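Local coordinates for protein PppA (Pseudomonas aeruginosa, PDB 6JKV) that is a regulatory component of the type VI secretion system, probably acting as a manganese-dependent protein serine/threonine phosphatase of the PP2C family, at residues A[35-46]-A[246-255]; A[54-64]-A[118-129]. One frame throughout, in Å; residues are numbered along the deposited sequence.

Contact 1 of 2, residues A[35-46]-A[246-255]; sequences SHVGMVRKVNED and LTRGAPDNIT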
# COMPACT_ATOMS: atom_id res chain seq x y z
N SER A 35 5.44 10.46 -2.79
CA SER A 35 4.51 10.21 -3.92
C SER A 35 4.78 11.24 -5.01
O SER A 35 5.23 12.35 -4.71
CB SER A 35 3.06 10.24 -3.47
OG SER A 35 2.21 9.77 -4.50
N HIS A 36 4.53 10.85 -6.25
CA HIS A 36 4.62 11.77 -7.41
C HIS A 36 3.49 11.44 -8.38
O HIS A 36 3.20 10.23 -8.59
CB HIS A 36 5.99 11.69 -8.09
CG HIS A 36 6.29 12.86 -8.96
ND1 HIS A 36 5.68 13.05 -10.19
CD2 HIS A 36 7.15 13.90 -8.80
CE1 HIS A 36 6.14 14.16 -10.74
NE2 HIS A 36 7.04 14.70 -9.91
N VAL A 37 2.89 12.48 -8.95
CA VAL A 37 1.75 12.32 -9.90
C VAL A 37 2.22 11.46 -11.08
O VAL A 37 1.38 10.76 -11.67
CB VAL A 37 1.22 13.70 -10.35
CG1 VAL A 37 2.22 14.45 -11.21
CG2 VAL A 37 -0.11 13.55 -11.05
N GLY A 38 3.51 11.48 -11.39
CA GLY A 38 4.09 10.77 -12.54
C GLY A 38 4.23 11.68 -13.74
O GLY A 38 4.20 12.92 -13.57
N MET A 39 4.36 11.09 -14.93
CA MET A 39 4.68 11.85 -16.16
C MET A 39 3.52 11.80 -17.15
O MET A 39 3.61 12.47 -18.17
CB MET A 39 5.95 11.31 -16.83
CG MET A 39 7.13 11.23 -15.89
SD MET A 39 8.09 12.74 -15.78
CE MET A 39 7.20 13.67 -14.53
N VAL A 40 2.44 11.07 -16.85
CA VAL A 40 1.25 10.97 -17.75
C VAL A 40 0.04 11.58 -17.04
O VAL A 40 -0.52 12.56 -17.56
CB VAL A 40 1.00 9.51 -18.16
CG1 VAL A 40 -0.37 9.34 -18.82
CG2 VAL A 40 2.10 9.01 -19.07
N ARG A 41 -0.35 11.03 -15.89
CA ARG A 41 -1.48 11.57 -15.11
C ARG A 41 -1.14 12.98 -14.64
O ARG A 41 0.07 13.31 -14.50
CB ARG A 41 -1.81 10.65 -13.93
CG ARG A 41 -2.55 9.38 -14.33
CD ARG A 41 -2.74 8.48 -13.13
NE ARG A 41 -3.53 7.29 -13.42
CZ ARG A 41 -4.86 7.25 -13.49
NH1 ARG A 41 -5.47 6.12 -13.79
NH2 ARG A 41 -5.58 8.35 -13.29
N LYS A 42 -2.16 13.82 -14.46
CA LYS A 42 -2.01 15.19 -13.89
C LYS A 42 -2.75 15.31 -12.55
O LYS A 42 -2.68 16.39 -11.94
CB LYS A 42 -2.53 16.23 -14.87
CG LYS A 42 -1.87 16.20 -16.24
CD LYS A 42 -0.36 16.17 -16.16
CE LYS A 42 0.32 16.69 -17.42
NZ LYS A 42 -0.33 16.20 -18.66
N VAL A 43 -3.42 14.24 -12.12
CA VAL A 43 -4.06 14.18 -10.77
C VAL A 43 -3.49 12.95 -10.07
O VAL A 43 -3.49 11.85 -10.67
CB VAL A 43 -5.59 14.13 -10.87
CG1 VAL A 43 -6.23 13.82 -9.53
CG2 VAL A 43 -6.14 15.43 -11.44
N ASN A 44 -3.01 13.14 -8.84
CA ASN A 44 -2.49 12.05 -7.99
C ASN A 44 -3.65 11.45 -7.19
O ASN A 44 -4.15 12.13 -6.28
CB ASN A 44 -1.36 12.55 -7.10
CG ASN A 44 -0.50 11.41 -6.59
OD1 ASN A 44 -0.91 10.25 -6.63
ND2 ASN A 44 0.71 11.73 -6.13
N GLU A 45 -4.08 10.24 -7.55
CA GLU A 45 -5.14 9.51 -6.82
C GLU A 45 -4.50 8.56 -5.81
O GLU A 45 -5.26 7.95 -5.02
CB GLU A 45 -6.05 8.75 -7.78
CG GLU A 45 -6.92 9.67 -8.59
CD GLU A 45 -7.53 8.99 -9.81
OE1 GLU A 45 -8.52 8.24 -9.63
OE2 GLU A 45 -7.02 9.23 -10.93
N ASP A 46 -3.17 8.43 -5.83
CA ASP A 46 -2.42 7.70 -4.77
C ASP A 46 -2.51 8.50 -3.47
O ASP A 46 -2.51 9.73 -3.52
CB ASP A 46 -0.95 7.47 -5.15
CG ASP A 46 -0.69 6.30 -6.08
OD1 ASP A 46 -1.67 5.71 -6.62
OD2 ASP A 46 0.50 5.97 -6.25
N LEU A 246 10.35 7.91 -12.23
CA LEU A 246 10.18 9.15 -13.02
C LEU A 246 11.13 9.11 -14.22
O LEU A 246 10.73 9.49 -15.34
CB LEU A 246 10.42 10.37 -12.12
CG LEU A 246 9.24 10.75 -11.23
CD1 LEU A 246 9.61 11.89 -10.29
CD2 LEU A 246 8.05 11.16 -12.07
N THR A 247 12.34 8.60 -14.01
CA THR A 247 13.41 8.46 -15.03
C THR A 247 12.94 7.57 -16.18
O THR A 247 13.41 7.78 -17.31
CB THR A 247 14.68 7.87 -14.41
OG1 THR A 247 15.41 8.93 -13.78
CG2 THR A 247 15.57 7.20 -15.42
N ARG A 248 12.08 6.59 -15.89
CA ARG A 248 11.61 5.59 -16.89
C ARG A 248 10.19 5.92 -17.35
O ARG A 248 9.51 5.01 -17.85
CB ARG A 248 11.73 4.19 -16.30
CG ARG A 248 13.14 3.64 -16.40
CD ARG A 248 13.45 2.71 -15.25
NE ARG A 248 14.75 2.10 -15.40
CZ ARG A 248 15.09 0.94 -14.85
NH1 ARG A 248 14.21 0.28 -14.12
NH2 ARG A 248 16.31 0.45 -15.05
N GLY A 249 9.76 7.18 -17.20
CA GLY A 249 8.56 7.69 -17.89
C GLY A 249 7.29 7.70 -17.04
O GLY A 249 6.26 8.14 -17.57
N ALA A 250 7.32 7.18 -15.81
CA ALA A 250 6.27 7.38 -14.78
C ALA A 250 4.86 7.42 -15.36
O ALA A 250 4.14 8.40 -15.20
CB ALA A 250 6.55 8.65 -14.02
N PRO A 251 4.40 6.33 -16.01
CA PRO A 251 3.10 6.31 -16.67
C PRO A 251 1.92 6.40 -15.69
O PRO A 251 0.85 6.78 -16.12
CB PRO A 251 3.09 4.96 -17.42
CG PRO A 251 4.10 4.11 -16.68
CD PRO A 251 5.10 5.04 -16.06
N ASP A 252 2.15 6.06 -14.42
CA ASP A 252 1.13 6.05 -13.34
C ASP A 252 1.59 6.93 -12.18
O ASP A 252 2.80 7.24 -12.10
CB ASP A 252 0.87 4.61 -12.86
CG ASP A 252 -0.42 4.44 -12.09
OD1 ASP A 252 -1.14 5.45 -11.90
OD2 ASP A 252 -0.70 3.30 -11.68
N ASN A 253 0.66 7.34 -11.32
CA ASN A 253 0.98 7.88 -9.98
C ASN A 253 1.93 6.88 -9.32
O ASN A 253 1.66 5.68 -9.38
CB ASN A 253 -0.26 8.09 -9.10
CG ASN A 253 -1.32 8.98 -9.73
OD1 ASN A 253 -2.49 8.89 -9.37
ND2 ASN A 253 -0.91 9.85 -10.65
N ILE A 254 3.02 7.36 -8.74
CA ILE A 254 4.05 6.48 -8.15
C ILE A 254 4.23 6.89 -6.70
O ILE A 254 4.58 8.05 -6.45
CB ILE A 254 5.37 6.53 -8.96
CG1 ILE A 254 6.48 5.77 -8.23
CG2 ILE A 254 5.76 7.96 -9.29
CD1 ILE A 254 7.61 5.34 -9.14
N THR A 255 3.97 5.96 -5.78
CA THR A 255 4.12 6.19 -4.33
C THR A 255 5.00 5.09 -3.74
O THR A 255 4.82 3.91 -4.12
CB THR A 255 2.76 6.25 -3.63
OG1 THR A 255 1.98 7.24 -4.30
CG2 THR A 255 2.89 6.59 -2.16
O HOH W 1 1.76 9.61 -14.35
O HOH W 2 -0.66 4.30 -8.85
O HOH W 3 -3.86 6.43 -8.50
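Leu-246 lays its CD1 over one face of the His-36 ring, 3.7 Å from the centroid and 18° off the normal, a CH-pi contact between the end of helix 234-247 and a sheet edge of the PP2C beta-sandwich. Here strands 29-36 and 254-261 pair antiparallel, with His-36 and Ile-254 the hydrogen-bonded pair. Gly-38 N donates to His-36 ND1 at 2.9 Å within the ring plane, which helps hold the ring's turn about CB-CG. Leu-246 CD2 meets Met-39 CE, and Met-39 CG presses on Ala-250 CB at 3.2 Å, unusually tight. Met-39 N donates almost straight (175°) to Ala-250 O. The Asn-253 amide is gripped by the 35-46 loop at both ends: ND2 reaches Val-37 O at 2.7 Å in the amide plane and Val-43 O at 3.3 Å, while OD1 receives Glu-45 N at 2.8 Å from above the carbonyl plane. Arg-41 NE makes a long salt bridge to OD1 of Asp-252, whose OD2 binds manganese, and NH2 a closer one to Glu-45 OE2, while Glu-45 OE1 bonds Gly-65 N. At the far edge Asp-46 OD2, also bonded to Ser-213, takes the Thr-255 OG1 proton at 2.8 Å on its anti lone pair.

Contact 2 of 2, residues A[54-64]-A[118-129]; sequences AGLWVVADGMG and VMGSTLVLLAAR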
# COMPACT_ATOMS: atom_id res chain seq x y z
N ALA A 54 1.80 5.32 15.61
CA ALA A 54 0.71 4.34 15.82
C ALA A 54 1.11 2.96 15.31
O ALA A 54 0.24 2.05 15.30
CB ALA A 54 -0.56 4.82 15.15
N GLY A 55 2.37 2.80 14.90
CA GLY A 55 2.87 1.57 14.24
C GLY A 55 2.07 1.25 12.99
O GLY A 55 1.80 0.08 12.78
N LEU A 56 1.71 2.26 12.20
CA LEU A 56 0.80 2.09 11.04
C LEU A 56 1.41 2.76 9.81
O LEU A 56 1.85 3.92 9.91
CB LEU A 56 -0.56 2.72 11.33
CG LEU A 56 -1.64 2.42 10.29
CD1 LEU A 56 -1.85 0.93 10.14
CD2 LEU A 56 -2.94 3.11 10.66
N TRP A 57 1.41 2.03 8.70
CA TRP A 57 1.88 2.53 7.39
C TRP A 57 0.92 2.05 6.31
O TRP A 57 0.63 0.85 6.28
CB TRP A 57 3.32 2.09 7.13
CG TRP A 57 4.22 2.49 8.25
CD1 TRP A 57 4.85 3.68 8.41
CD2 TRP A 57 4.57 1.70 9.40
NE1 TRP A 57 5.58 3.69 9.57
CE2 TRP A 57 5.43 2.48 10.19
CE3 TRP A 57 4.24 0.41 9.83
CZ2 TRP A 57 5.97 2.00 11.39
CZ3 TRP A 57 4.78 -0.06 11.01
CH2 TRP A 57 5.63 0.73 11.78
N VAL A 58 0.45 2.97 5.48
CA VAL A 58 -0.63 2.69 4.51
C VAL A 58 -0.24 3.30 3.17
O VAL A 58 0.28 4.43 3.16
CB VAL A 58 -1.98 3.24 5.01
CG1 VAL A 58 -3.08 3.04 3.97
CG2 VAL A 58 -2.39 2.63 6.34
N VAL A 59 -0.48 2.56 2.09
CA VAL A 59 -0.52 3.10 0.71
C VAL A 59 -1.85 2.68 0.07
O VAL A 59 -2.21 1.50 0.19
CB VAL A 59 0.69 2.63 -0.10
CG1 VAL A 59 0.55 3.02 -1.57
CG2 VAL A 59 1.99 3.16 0.48
N ALA A 60 -2.54 3.62 -0.57
CA ALA A 60 -3.84 3.39 -1.23
C ALA A 60 -3.81 3.96 -2.65
O ALA A 60 -3.55 5.16 -2.79
CB ALA A 60 -4.95 3.99 -0.40
N ASP A 61 -4.07 3.13 -3.65
CA ASP A 61 -4.11 3.53 -5.07
C ASP A 61 -5.57 3.77 -5.46
O ASP A 61 -6.31 2.80 -5.67
CB ASP A 61 -3.45 2.49 -5.97
CG ASP A 61 -3.39 2.92 -7.42
OD1 ASP A 61 -4.09 3.89 -7.78
OD2 ASP A 61 -2.65 2.27 -8.20
N GLY A 62 -5.97 5.04 -5.55
CA GLY A 62 -7.34 5.43 -5.93
C GLY A 62 -7.57 5.26 -7.42
O GLY A 62 -6.61 5.43 -8.19
N MET A 63 -8.80 4.92 -7.80
CA MET A 63 -9.22 4.83 -9.21
C MET A 63 -10.53 5.58 -9.40
O MET A 63 -11.38 5.54 -8.49
CB MET A 63 -9.39 3.37 -9.63
CG MET A 63 -10.32 2.58 -8.72
SD MET A 63 -10.83 1.02 -9.44
CE MET A 63 -9.71 -0.10 -8.60
N GLY A 64 -10.68 6.25 -10.54
CA GLY A 64 -11.94 6.91 -10.91
C GLY A 64 -11.77 8.36 -11.29
O GLY A 64 -12.79 9.01 -11.63
N VAL A 118 -16.86 4.10 -11.87
CA VAL A 118 -15.56 3.86 -11.17
C VAL A 118 -15.45 4.78 -9.96
O VAL A 118 -15.46 6.02 -10.14
CB VAL A 118 -14.35 4.05 -12.11
CG1 VAL A 118 -13.08 3.54 -11.45
CG2 VAL A 118 -14.57 3.37 -13.45
N MET A 119 -15.35 4.19 -8.77
CA MET A 119 -15.05 4.93 -7.52
C MET A 119 -14.52 3.92 -6.49
O MET A 119 -15.31 3.18 -5.90
CB MET A 119 -16.29 5.65 -6.98
CG MET A 119 -16.02 6.45 -5.70
SD MET A 119 -17.45 7.37 -5.10
CE MET A 119 -17.66 8.60 -6.39
N GLY A 120 -13.21 3.88 -6.33
CA GLY A 120 -12.60 2.95 -5.38
C GLY A 120 -11.14 3.24 -5.16
O GLY A 120 -10.62 4.25 -5.67
N SER A 121 -10.49 2.37 -4.41
CA SER A 121 -9.05 2.48 -4.13
C SER A 121 -8.54 1.14 -3.62
O SER A 121 -9.24 0.48 -2.84
CB SER A 121 -8.74 3.58 -3.15
OG SER A 121 -7.38 3.55 -2.75
N THR A 122 -7.36 0.75 -4.08
CA THR A 122 -6.62 -0.38 -3.49
C THR A 122 -6.17 0.02 -2.09
O THR A 122 -6.23 1.23 -1.72
CB THR A 122 -5.44 -0.79 -4.37
OG1 THR A 122 -4.40 0.15 -4.07
CG2 THR A 122 -5.77 -0.79 -5.85
N LEU A 123 -5.73 -0.96 -1.32
CA LEU A 123 -5.11 -0.69 -0.02
C LEU A 123 -4.01 -1.70 0.23
O LEU A 123 -4.20 -2.87 -0.09
CB LEU A 123 -6.17 -0.77 1.09
CG LEU A 123 -5.57 -0.65 2.49
CD1 LEU A 123 -6.26 0.46 3.27
CD2 LEU A 123 -5.62 -1.97 3.23
N VAL A 124 -2.90 -1.24 0.79
CA VAL A 124 -1.88 -2.10 1.45
C VAL A 124 -1.45 -1.38 2.72
O VAL A 124 -1.12 -0.18 2.65
CB VAL A 124 -0.70 -2.42 0.51
CG1 VAL A 124 -0.03 -1.18 -0.03
CG2 VAL A 124 0.31 -3.32 1.20
N LEU A 125 -1.52 -2.06 3.85
CA LEU A 125 -1.07 -1.49 5.14
C LEU A 125 -0.14 -2.50 5.81
O LEU A 125 -0.22 -3.70 5.50
CB LEU A 125 -2.26 -1.07 6.01
CG LEU A 125 -3.07 -2.16 6.70
CD1 LEU A 125 -2.49 -2.52 8.06
CD2 LEU A 125 -4.52 -1.71 6.86
N LEU A 126 0.75 -1.97 6.64
CA LEU A 126 1.56 -2.75 7.60
C LEU A 126 1.35 -2.13 8.98
O LEU A 126 1.48 -0.90 9.10
CB LEU A 126 3.02 -2.74 7.17
CG LEU A 126 4.02 -3.30 8.18
CD1 LEU A 126 3.99 -4.82 8.15
CD2 LEU A 126 5.42 -2.78 7.91
N ALA A 127 1.00 -2.94 9.96
CA ALA A 127 0.89 -2.53 11.38
C ALA A 127 1.88 -3.36 12.18
O ALA A 127 1.92 -4.59 11.97
CB ALA A 127 -0.51 -2.70 11.86
N ALA A 128 2.66 -2.71 13.04
CA ALA A 128 3.75 -3.36 13.80
C ALA A 128 3.58 -3.06 15.28
O ALA A 128 3.20 -1.93 15.63
CB ALA A 128 5.10 -2.92 13.29
N ARG A 129 3.85 -4.07 16.11
CA ARG A 129 3.99 -3.96 17.58
C ARG A 129 5.17 -4.83 18.01
O ARG A 129 5.06 -6.06 17.94
CB ARG A 129 2.70 -4.41 18.29
CG ARG A 129 1.50 -3.52 18.01
CD ARG A 129 1.64 -2.16 18.65
NE ARG A 129 0.39 -1.41 18.59
CZ ARG A 129 0.01 -0.64 17.57
NH1 ARG A 129 0.79 -0.50 16.51
NH2 ARG A 129 -1.16 -0.02 17.63
O HOH W 4 -15.18 8.09 -11.92
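Asp-61 and Thr-122 meet through two hydrogen bonds: Thr-122 N gives its proton to Asp-61 O at 2.8 Å, and Asp-61 N gives its own to Thr-122 OG1 at 3.0 Å. The second bond engages a side chain because OG1 sits between the backbone N and the carbonyl carbon (chi1 80°), turned to the neighbouring strand; OG1 is also bonded to Ser-141. Strand 56-63 brings two of the metal ligands: Asp-61 OD1 and Gly-62 O bind one manganese, and Asp-61 OD2 the second, with Asp-214 and Asp-252. Ser-121 OG in turn donates to Thr-122 O at 2.8 Å, in the carbonyl plane and on a lone pair, at the break in strand 120-129. Regular pairing resumes on both sides of it, with Met-63 N to Gly-120 O at 2.9 Å and Val-59 N to Val-124 O, also 2.9 Å. Strands 56-63 and 123-129 run antiparallel at 174° in one five-stranded sheet of the PP2C sandwich. On the sheet face carrying Leu-56, Val-58 and Leu-125, Val-58 CG2 lies beside Leu-125 CB; Leu-123 meets helices 69-82 and 89-114. On the face of Trp-57, Val-59, Val-124 and Leu-126, the indole ring has Leu-126 O at its edge, 3.1 Å from CE3, and Ala-128 CB in its plane, 3.7 Å from CZ3, while Tyr-29 of the partner sheet meets it at an angle. Farther out, Gly-55 and Leu-56 both face Ala-51 in a G1 beta bulge, where strand 56-63 starts. There Arg-129, bent at chi2, brings NH1 to Ala-54 O at 2.9 Å and to its neighbour Ala-128 O, NH2 bonds Ala-86 O, and the guanidinium makes a cation-pi contact with Tyr-92.

In the fold
Contact 2 is nested inside the loop closed by contact 1: residues 35-46 come first, then 54-64 and 118-129, and 246-255 last. Contact 1 lies at the edge of one five-stranded sheet and contact 2 inside the other, centres about 17 Å apart. They meet where segment 35-46 enters strand 46-51, next to strand 56-63: Glu-45 O lies 3.0 Å from Gly-62 N, a probable hydrogen bond, and Asp-46 OD1 lies 3.2 Å from Asp-61 OD1, two carboxylate oxygens brought close beside the metal site, no bond implied. Asp-61 and Gly-62 of contact 2, Asp-252 of contact 1 and Asp-214 bind the manganese pair where one end of each sheet meets, as in the PP2C family.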